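Local coordinates for bifunctional GH43-CE protein (Bacteroides eggerthii, PDB 6MLY) that probably degrades complex arabinoxylans, pairing a family 43 glycoside hydrolase with a carbohydrate esterase in a single chain, at residues N599-A610 with E656-S667; F676-M684 with L709-I718. All coordinates share one frame; numbering follows the deposited sequence.

Overall arrangement
Both contacts belong to the esterase part of the chain, where helices and loops cover a largely parallel sheet; their centres lie about 23 Å apart and their nearest atoms about 10 Å. Strand 671-675 follows the loop of contact 1 and leads into that of contact 2. Contact 1 is partly buried: the loop 656-667 lies along the outer side of helix 596-610, and its chemistry is mixed, with arginines reaching carbonyls and a carboxylate while alanine methyls pack against valine, tyrosine and phenylalanine side chains. Contact 2 is smaller but more deeply buried. There the loop 676-684 meets helix 709-714 and the turn after it through aliphatic side chains, and clear polar bonds run within each segment or to residues around them.

Contact 1 of 2, residues N599-A610 with E656-S667; sequences NDVKAAIRFIRA and EGNVGLYPSFSS. With EDO (1,2-ethanediol), chain G.
Arg606 reaches from the helix into the loop 656-667, its aliphatic part passing the carbonyls of Tyr662 and Phe665. A bend at its third torsion (chi3 -60°) turns the guanidinium toward Glu656, where NH2 makes a weak hydrogen bond of 3.4 Å to the backbone O of Glu656. NH1 lies 3.4 Å from OE2 of Glu656 as a salt bridge, the two planes 34° apart, though the position of NH1 is less certain. Ser667 OG donates to Glu656 OE2 (3.1 Å), meeting it from above the carboxylate plane and helping to fix the group's rotation. A leucine in place of Arg606 would probably leave Glu656 without its cationic mate and let this part of the loop shift.

Helix 596-610 flanks the central sheet, as in the alpha/beta-hydrolase fold: Val601, Ile605 and Ile608 pack on the strands, while the loop covers another side. Small residues suit this close approach. Ala603 CB meets Val659 CB at 3.6 Å, and Gly657 has backbone angles ill suited to a side chain, besides which a CB would strike Asn599. Farther along, the Ala610 methyl sits over the face of the Phe665 ring, 3.7 Å from its centroid, a CH-pi contact. The same methyl touches Tyr662 CD2. Phe607 holds CG anti to its backbone N (chi1 178°), which brings CD1 to 3.7 Å from Tyr662 CE1, the two side chains running alongside each other and their rings meeting obliquely. Arg609, extended from CG to NE, gives Ser666 O a weak NH1 bond of 2.7 Å; its NH2 bonds Arg668 O.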
loop_
_atom_site.group_PDB
_atom_site.type_symbol
_atom_site.label_atom_id
_atom_site.label_comp_id
_atom_site.label_asym_id
_atom_site.label_seq_id
_atom_site.Cartn_x
_atom_site.Cartn_y
_atom_site.Cartn_z
ATOM N N ASN A 599 27.144 13.856 3.389
ATOM C CA ASN A 599 26.316 14.835 2.648
ATOM C C ASN A 599 24.834 14.427 2.667
ATOM O O ASN A 599 23.951 15.288 2.722
ATOM C CB ASN A 599 26.784 14.997 1.197
ATOM C CG ASN A 599 28.027 15.848 1.046
ATOM O OD1 ASN A 599 28.641 16.253 2.030
ATOM N ND2 ASN A 599 28.409 16.123 -0.191
ATOM N N ASP A 600 24.573 13.117 2.609
ATOM C CA ASP A 600 23.219 12.597 2.595
ATOM C C ASP A 600 22.615 12.707 3.998
ATOM O O ASP A 600 21.486 13.168 4.152
ATOM C CB ASP A 600 23.172 11.162 2.060
ATOM C CG ASP A 600 23.360 11.050 0.554
ATOM O OD1 ASP A 600 23.418 12.102 -0.122
ATOM O OD2 ASP A 600 23.464 9.909 0.066
ATOM N N VAL A 601 23.377 12.283 5.008
ATOM C CA VAL A 601 22.911 12.281 6.396
ATOM C C VAL A 601 22.458 13.696 6.770
ATOM O O VAL A 601 21.348 13.887 7.266
ATOM C CB VAL A 601 23.996 11.762 7.357
ATOM C CG1 VAL A 601 23.613 11.968 8.816
ATOM C CG2 VAL A 601 24.302 10.299 7.088
ATOM N N LYS A 602 23.326 14.675 6.504
ATOM C CA LYS A 602 23.065 16.062 6.842
ATOM C C LYS A 602 21.834 16.570 6.079
ATOM O O LYS A 602 21.104 17.403 6.606
ATOM C CB LYS A 602 24.315 16.910 6.584
ATOM C CG LYS A 602 25.456 16.642 7.553
ATOM C CD LYS A 602 26.512 17.728 7.592
ATOM C CE LYS A 602 27.636 17.461 8.572
ATOM N NZ LYS A 602 27.155 17.417 9.974
ATOM N N ALA A 603 21.606 16.057 4.861
ATOM C CA ALA A 603 20.440 16.434 4.019
ATOM C C ALA A 603 19.133 15.851 4.573
ATOM O O ALA A 603 18.082 16.505 4.522
ATOM C CB ALA A 603 20.656 15.982 2.597
ATOM N N ALA A 604 19.189 14.607 5.061
ATOM C CA ALA A 604 18.038 13.965 5.684
ATOM C C ALA A 604 17.596 14.762 6.919
ATOM O O ALA A 604 16.405 14.951 7.136
ATOM C CB ALA A 604 18.362 12.537 6.036
ATOM N N ILE A 605 18.567 15.247 7.699
ATOM C CA ILE A 605 18.306 16.011 8.929
ATOM C C ILE A 605 17.712 17.378 8.555
ATOM O O ILE A 605 16.735 17.829 9.166
ATOM C CB ILE A 605 19.585 16.141 9.784
ATOM C CG1 ILE A 605 20.121 14.773 10.214
ATOM C CG2 ILE A 605 19.342 17.041 10.986
ATOM C CD1 ILE A 605 21.597 14.768 10.565
ATOM N N ARG A 606 18.317 18.036 7.559
ATOM C CA ARG A 606 17.820 19.307 7.035
ATOM C C ARG A 606 16.344 19.152 6.652
ATOM O O ARG A 606 15.536 20.019 6.957
ATOM C CB ARG A 606 18.644 19.766 5.828
ATOM C CG ARG A 606 19.899 20.548 6.181
ATOM C CD ARG A 606 20.578 21.114 4.949
ATOM N NE ARG A 606 20.974 20.078 4.005
ATOM C CZ ARG A 606 22.229 19.795 3.677
ATOM N NH1 ARG A 606 23.204 20.594 4.071
ATOM N NH2 ARG A 606 22.511 18.726 2.954
ATOM N N PHE A 607 16.013 18.032 6.000
ATOM C CA PHE A 607 14.652 17.761 5.548
ATOM C C PHE A 607 13.692 17.694 6.746
ATOM O O PHE A 607 12.587 18.240 6.690
ATOM C CB PHE A 607 14.604 16.465 4.735
ATOM C CG PHE A 607 13.224 16.075 4.276
ATOM C CD1 PHE A 607 12.684 16.612 3.118
ATOM C CD2 PHE A 607 12.456 15.185 5.012
ATOM C CE1 PHE A 607 11.410 16.258 2.699
ATOM C CE2 PHE A 607 11.182 14.834 4.589
ATOM C CZ PHE A 607 10.663 15.371 3.436
ATOM N N ILE A 608 14.131 17.016 7.811
ATOM C CA ILE A 608 13.320 16.736 8.997
ATOM C C ILE A 608 12.851 18.047 9.641
ATOM O O ILE A 608 11.708 18.143 10.077
ATOM C CB ILE A 608 14.112 15.853 9.987
ATOM C CG1 ILE A 608 14.226 14.413 9.478
ATOM C CG2 ILE A 608 13.527 15.903 11.393
ATOM C CD1 ILE A 608 12.901 13.774 9.121
ATOM N N ARG A 609 13.750 19.031 9.722
ATOM C CA ARG A 609 13.451 20.297 10.374
ATOM C C ARG A 609 12.483 21.085 9.487
ATOM O O ARG A 609 11.500 21.642 9.970
ATOM C CB ARG A 609 14.743 21.073 10.662
ATOM C CG ARG A 609 15.593 20.474 11.778
ATOM C CD ARG A 609 16.492 21.484 12.470
ATOM N NE ARG A 609 17.088 20.953 13.687
ATOM C CZ ARG A 609 18.208 20.228 13.735
ATOM N NH1 ARG A 609 18.797 19.845 12.615
ATOM N NH2 ARG A 609 18.735 19.882 14.902
ATOM N N ALA A 610 12.762 21.087 8.181
ATOM C CA ALA A 610 12.041 21.885 7.206
ATOM C C ALA A 610 10.595 21.392 7.065
ATOM O O ALA A 610 9.695 22.186 6.772
ATOM C CB ALA A 610 12.770 21.839 5.887
ATOM N N GLU A 656 28.885 19.298 4.390
ATOM C CA GLU A 656 27.428 19.465 4.494
ATOM C C GLU A 656 26.752 19.103 3.162
ATOM O O GLU A 656 25.856 18.263 3.145
ATOM C CB GLU A 656 27.038 20.861 4.984
ATOM C CG GLU A 656 25.622 20.887 5.536
ATOM C CD GLU A 656 25.168 22.173 6.204
ATOM O OE1 GLU A 656 25.827 23.213 5.999
ATOM O OE2 GLU A 656 24.150 22.126 6.926
ATOM N N GLY A 657 27.174 19.755 2.071
ATOM C CA GLY A 657 26.748 19.414 0.707
ATOM C C GLY A 657 25.575 20.257 0.234
ATOM O O GLY A 657 25.185 21.219 0.896
ATOM N N ASN A 658 25.020 19.882 -0.926
ATOM C CA ASN A 658 23.900 20.582 -1.561
ATOM C C ASN A 658 22.892 19.563 -2.099
ATOM O O ASN A 658 22.410 19.695 -3.222
ATOM C CB ASN A 658 24.361 21.469 -2.719
ATOM C CG ASN A 658 25.442 22.443 -2.316
ATOM O OD1 ASN A 658 25.266 23.203 -1.366
ATOM N ND2 ASN A 658 26.553 22.425 -3.031
ATOM N N VAL A 659 22.571 18.559 -1.282
ATOM C CA VAL A 659 21.822 17.406 -1.739
ATOM C C VAL A 659 20.363 17.822 -1.976
ATOM O O VAL A 659 19.874 17.747 -3.110
ATOM C CB VAL A 659 21.964 16.230 -0.754
ATOM C CG1 VAL A 659 21.108 15.037 -1.145
ATOM C CG2 VAL A 659 23.421 15.805 -0.611
ATOM N N GLY A 660 19.687 18.295 -0.922
ATOM C CA GLY A 660 18.240 18.588 -0.973
ATOM C C GLY A 660 17.942 19.985 -1.493
ATOM O O GLY A 660 18.705 20.541 -2.290
ATOM N N LEU A 661 16.815 20.546 -1.038
ATOM C CA LEU A 661 16.406 21.907 -1.388
ATOM C C LEU A 661 16.165 22.729 -0.113
ATOM O O LEU A 661 15.492 23.755 -0.154
ATOM C CB LEU A 661 15.130 21.863 -2.243
ATOM C CG LEU A 661 15.151 20.955 -3.472
ATOM C CD1 LEU A 661 13.775 20.925 -4.116
ATOM C CD2 LEU A 661 16.201 21.400 -4.478
ATOM N N TYR A 662 16.730 22.290 1.014
ATOM C CA TYR A 662 16.549 22.977 2.290
ATOM C C TYR A 662 17.915 23.274 2.906
ATOM O O TYR A 662 18.202 22.826 4.012
ATOM C CB TYR A 662 15.653 22.134 3.202
ATOM C CG TYR A 662 14.376 21.650 2.559
ATOM C CD1 TYR A 662 14.279 20.373 2.024
ATOM C CD2 TYR A 662 13.258 22.466 2.484
ATOM C CE1 TYR A 662 13.106 19.916 1.442
ATOM C CE2 TYR A 662 12.078 22.025 1.906
ATOM C CZ TYR A 662 11.999 20.746 1.381
ATOM O OH TYR A 662 10.841 20.312 0.797
ATOM N N PRO A 663 18.794 24.051 2.225
ATOM C CA PRO A 663 20.120 24.374 2.758
ATOM C C PRO A 663 20.086 25.432 3.873
ATOM O O PRO A 663 21.022 25.534 4.654
ATOM C CB PRO A 663 20.862 24.918 1.530
ATOM C CG PRO A 663 19.772 25.544 0.684
ATOM C CD PRO A 663 18.552 24.678 0.915
ATOM N N SER A 664 18.996 26.206 3.905
ATOM C CA SER A 664 18.667 27.207 4.927
ATOM C C SER A 664 18.725 26.609 6.344
ATOM O O SER A 664 19.170 27.266 7.283
ATOM C CB SER A 664 17.291 27.788 4.612
ATOM O OG SER A 664 16.837 28.680 5.620
ATOM N N PHE A 665 18.263 25.361 6.486
ATOM C CA PHE A 665 17.942 24.760 7.779
ATOM C C PHE A 665 19.171 24.065 8.363
ATOM O O PHE A 665 20.116 23.759 7.646
ATOM C CB PHE A 665 16.780 23.773 7.633
ATOM C CG PHE A 665 15.465 24.419 7.276
ATOM C CD1 PHE A 665 15.159 24.726 5.960
ATOM C CD2 PHE A 665 14.544 24.741 8.263
ATOM C CE1 PHE A 665 13.955 25.332 5.636
ATOM C CE2 PHE A 665 13.342 25.348 7.939
ATOM C CZ PHE A 665 13.048 25.640 6.625
ATOM N N SER A 666 19.110 23.807 9.674
ATOM C CA SER A 666 20.214 23.250 10.440
ATOM C C SER A 666 20.288 21.733 10.237
ATOM O O SER A 666 19.274 21.048 10.255
ATOM C CB SER A 666 20.079 23.598 11.902
ATOM O OG SER A 666 21.237 23.206 12.630
ATOM N N SER A 667 21.521 21.229 10.085
ATOM C CA SER A 667 21.824 19.798 9.966
ATOM C C SER A 667 22.368 19.237 11.289
ATOM O O SER A 667 23.014 18.196 11.284
ATOM C CB SER A 667 22.810 19.557 8.848
ATOM O OG SER A 667 24.091 20.072 9.180
HETATM C C1 EDO G . 23.852 25.526 11.907
HETATM O O1 EDO G . 22.584 25.583 12.560
HETATM C C2 EDO G . 24.279 24.083 11.688
HETATM O O2 EDO G . 24.376 23.833 10.285
#

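Contact 2 of 2, residues F676-M684 with L709-I718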
loop_
_atom_site.group_PDB
_atom_site.type_symbol
_atom_site.label_atom_id
_atom_site.label_comp_id
_atom_site.label_asym_id
_atom_site.label_seq_id
_atom_site.Cartn_x
_atom_site.Cartn_y
_atom_site.Cartn_z
ATOM N N PHE A 676 29.461 0.047 17.693
ATOM C CA PHE A 676 30.643 -0.627 17.147
ATOM C C PHE A 676 30.940 -0.128 15.727
ATOM O O PHE A 676 31.134 -0.921 14.805
ATOM C CB PHE A 676 30.475 -2.150 17.216
ATOM C CG PHE A 676 29.137 -2.680 16.766
ATOM C CD1 PHE A 676 28.091 -2.816 17.665
ATOM C CD2 PHE A 676 28.926 -3.049 15.448
ATOM C CE1 PHE A 676 26.863 -3.309 17.255
ATOM C CE2 PHE A 676 27.695 -3.538 15.039
ATOM C CZ PHE A 676 26.665 -3.668 15.942
ATOM N N GLY A 677 30.990 1.197 15.572
ATOM C CA GLY A 677 31.312 1.832 14.306
ATOM C C GLY A 677 32.819 1.877 14.055
ATOM O O GLY A 677 33.615 1.927 14.996
ATOM N N PRO A 678 33.253 1.842 12.772
ATOM C CA PRO A 678 34.640 2.156 12.422
ATOM C C PRO A 678 34.850 3.674 12.522
ATOM O O PRO A 678 33.899 4.430 12.331
ATOM C CB PRO A 678 34.766 1.616 10.986
ATOM C CG PRO A 678 33.361 1.704 10.418
ATOM C CD PRO A 678 32.437 1.486 11.597
ATOM N N ILE A 679 36.074 4.105 12.837
ATOM C CA ILE A 679 36.351 5.523 13.092
ATOM C C ILE A 679 37.628 5.943 12.350
ATOM O O ILE A 679 37.595 6.842 11.502
ATOM C CB ILE A 679 36.410 5.795 14.612
ATOM C CG1 ILE A 679 35.021 6.097 15.188
ATOM C CG2 ILE A 679 37.389 6.911 14.949
ATOM C CD1 ILE A 679 34.231 4.878 15.615
ATOM N N ASP A 680 38.751 5.297 12.681
ATOM C CA ASP A 680 40.054 5.682 12.155
ATOM C C ASP A 680 40.577 4.555 11.262
ATOM O O ASP A 680 41.079 3.549 11.761
ATOM C CB ASP A 680 41.026 6.004 13.292
ATOM C CG ASP A 680 42.361 6.560 12.830
ATOM O OD1 ASP A 680 42.422 7.117 11.714
ATOM O OD2 ASP A 680 43.326 6.433 13.595
ATOM N N MET A 681 40.473 4.747 9.942
ATOM C CA MET A 681 40.830 3.705 8.987
ATOM C C MET A 681 42.353 3.674 8.791
ATOM O O MET A 681 42.871 2.764 8.144
ATOM C CB MET A 681 40.140 3.904 7.632
ATOM C CG MET A 681 38.655 4.246 7.722
ATOM S SD MET A 681 37.726 3.280 8.943
ATOM C CE MET A 681 36.340 4.387 9.200
ATOM N N THR A 682 43.064 4.653 9.370
ATOM C CA THR A 682 44.532 4.664 9.382
ATOM C C THR A 682 45.052 3.599 10.358
ATOM O O THR A 682 46.221 3.221 10.294
ATOM C CB THR A 682 45.096 6.048 9.735
ATOM O OG1 THR A 682 44.870 6.295 11.121
ATOM C CG2 THR A 682 44.487 7.171 8.925
ATOM N N ARG A 683 44.179 3.128 11.258
ATOM C CA ARG A 683 44.507 2.097 12.235
ATOM C C ARG A 683 43.389 1.047 12.287
ATOM O O ARG A 683 43.052 0.543 13.360
ATOM C CB ARG A 683 44.727 2.747 13.605
ATOM C CG ARG A 683 45.784 3.842 13.596
ATOM C CD ARG A 683 46.058 4.408 14.969
ATOM N NE ARG A 683 45.063 5.388 15.368
ATOM C CZ ARG A 683 44.646 5.576 16.615
ATOM N NH1 ARG A 683 45.039 4.768 17.583
ATOM N NH2 ARG A 683 43.827 6.572 16.889
ATOM N N MET A 684 42.835 0.717 11.114
ATOM C CA MET A 684 41.731 -0.235 10.993
ATOM C C MET A 684 42.274 -1.668 10.984
ATOM O O MET A 684 41.572 -2.588 11.398
ATOM C CB MET A 684 40.929 0.005 9.713
ATOM C CG MET A 684 39.542 -0.618 9.745
ATOM S SD MET A 684 38.447 0.135 10.976
ATOM C CE MET A 684 37.655 -1.332 11.627
ATOM N N LEU A 709 45.985 8.923 2.988
ATOM C CA LEU A 709 46.045 8.951 4.449
ATOM C C LEU A 709 45.340 10.213 4.971
ATOM O O LEU A 709 44.743 10.188 6.044
ATOM C CB LEU A 709 47.517 8.890 4.877
ATOM C CG LEU A 709 47.830 7.915 6.010
ATOM C CD1 LEU A 709 49.329 7.698 6.141
ATOM C CD2 LEU A 709 47.244 8.408 7.323
ATOM N N ASP A 710 45.412 11.300 4.190
ATOM C CA ASP A 710 44.696 12.554 4.449
ATOM C C ASP A 710 43.180 12.311 4.489
ATOM O O ASP A 710 42.515 12.659 5.468
ATOM C CB ASP A 710 44.997 13.600 3.372
ATOM C CG ASP A 710 46.411 14.151 3.392
ATOM O OD1 ASP A 710 47.162 13.819 4.330
ATOM O OD2 ASP A 710 46.745 14.920 2.470
ATOM N N MET A 711 42.642 11.735 3.405
ATOM C CA MET A 711 41.199 11.531 3.244
ATOM C C MET A 711 40.662 10.647 4.381
ATOM O O MET A 711 39.576 10.897 4.901
ATOM C CB MET A 711 40.878 10.900 1.881
ATOM C CG MET A 711 39.389 10.745 1.583
ATOM S SD MET A 711 38.424 12.290 1.605
ATOM C CE MET A 711 38.972 13.067 0.086
ATOM N N LEU A 712 41.436 9.635 4.789
ATOM C CA LEU A 712 41.031 8.739 5.878
ATOM C C LEU A 712 40.832 9.521 7.185
ATOM O O LEU A 712 39.977 9.156 7.999
ATOM C CB LEU A 712 42.085 7.642 6.064
ATOM C CG LEU A 712 42.163 6.588 4.959
ATOM C CD1 LEU A 712 42.976 5.391 5.431
ATOM C CD2 LEU A 712 40.777 6.151 4.488
ATOM N N ALA A 713 41.632 10.575 7.388
ATOM C CA ALA A 713 41.510 11.442 8.561
ATOM C C ALA A 713 40.282 12.352 8.422
ATOM O O ALA A 713 39.609 12.654 9.409
ATOM C CB ALA A 713 42.772 12.250 8.748
ATOM N N LEU A 714 39.997 12.785 7.190
ATOM C CA LEU A 714 38.882 13.685 6.926
ATOM C C LEU A 714 37.547 12.998 7.236
ATOM O O LEU A 714 36.595 13.679 7.610
ATOM C CB LEU A 714 38.932 14.166 5.473
ATOM C CG LEU A 714 39.894 15.320 5.194
ATOM C CD1 LEU A 714 39.996 15.594 3.702
ATOM C CD2 LEU A 714 39.473 16.579 5.939
ATOM N N LEU A 715 37.476 11.669 7.074
ATOM C CA LEU A 715 36.223 10.937 7.339
ATOM C C LEU A 715 36.234 10.351 8.758
ATOM O O LEU A 715 35.238 9.772 9.191
ATOM C CB LEU A 715 35.976 9.870 6.261
ATOM C CG LEU A 715 36.900 8.650 6.228
ATOM C CD1 LEU A 715 36.459 7.575 7.214
ATOM C CD2 LEU A 715 36.939 8.067 4.822
ATOM N N ASN A 716 37.349 10.529 9.473
ATOM C CA ASN A 716 37.483 10.156 10.882
ATOM C C ASN A 716 36.755 11.181 11.753
ATOM O O ASN A 716 37.125 12.354 11.764
ATOM C CB ASN A 716 38.961 10.054 11.271
ATOM C CG ASN A 716 39.191 9.615 12.701
ATOM O OD1 ASN A 716 38.302 9.708 13.545
ATOM N ND2 ASN A 716 40.393 9.138 12.981
ATOM N N PRO A 717 35.716 10.781 12.523
ATOM C CA PRO A 717 35.003 11.710 13.403
ATOM C C PRO A 717 35.876 12.393 14.473
ATOM O O PRO A 717 35.586 13.527 14.846
ATOM C CB PRO A 717 33.939 10.845 14.102
ATOM C CG PRO A 717 33.802 9.614 13.238
ATOM C CD PRO A 717 35.150 9.425 12.574
ATOM N N ILE A 718 36.919 11.701 14.953
ATOM C CA ILE A 718 37.818 12.214 16.012
ATOM C C ILE A 718 38.324 13.616 15.634
ATOM O O ILE A 718 38.359 14.507 16.471
ATOM C CB ILE A 718 38.977 11.227 16.302
ATOM C CG1 ILE A 718 38.493 9.999 17.080
ATOM C CG2 ILE A 718 40.126 11.925 17.014
ATOM C CD1 ILE A 718 39.568 8.967 17.370
#
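Ile679 and Met681 meet the 709-718 segment at two places. Ile679 CG2 touches Ile718 CD1 at 3.9 Å, the two side chains crossing at about a right angle, and the ring of Pro717 closes in beside it. The bend of Met681 at chi2 (-43°) carries CE to 3.8 Å from Leu715 CD1, while CB rests against the Leu712 methyls; an unbranched, flexible thioether chain can bend to reach both leucines. Thr682 adds its methyl, CG2, to Leu709 CD2 and Leu712 CB.

This packing joins the loop after strand 671-675 to helix 709-714 and the turn that follows it, in an alpha/beta-hydrolase domain. Asn716 sits between the two apolar patches and makes an Asx turn, its OD1 accepting from Ile718 N at 2.8 Å, which fixes its amide beside Ile679. Asn716 ND2 lies 3.1 Å from Asp680 OD1.

Behind this first layer, Asp680 is gripped by its own loop: Thr682 OG1 donates to Asp680 OD1 (2.6 Å) on the syn side but tilted out of the carboxylate plane, and Arg683 NE forms a salt bridge to Asp680 OD2 (2.7 Å). Gln743 accepts from the backbone N of both Ile679 and Asp680. On the other segment, Leu714 O and Pro717 O bond to Tyr720 and Thr639, two residues of the sodium site.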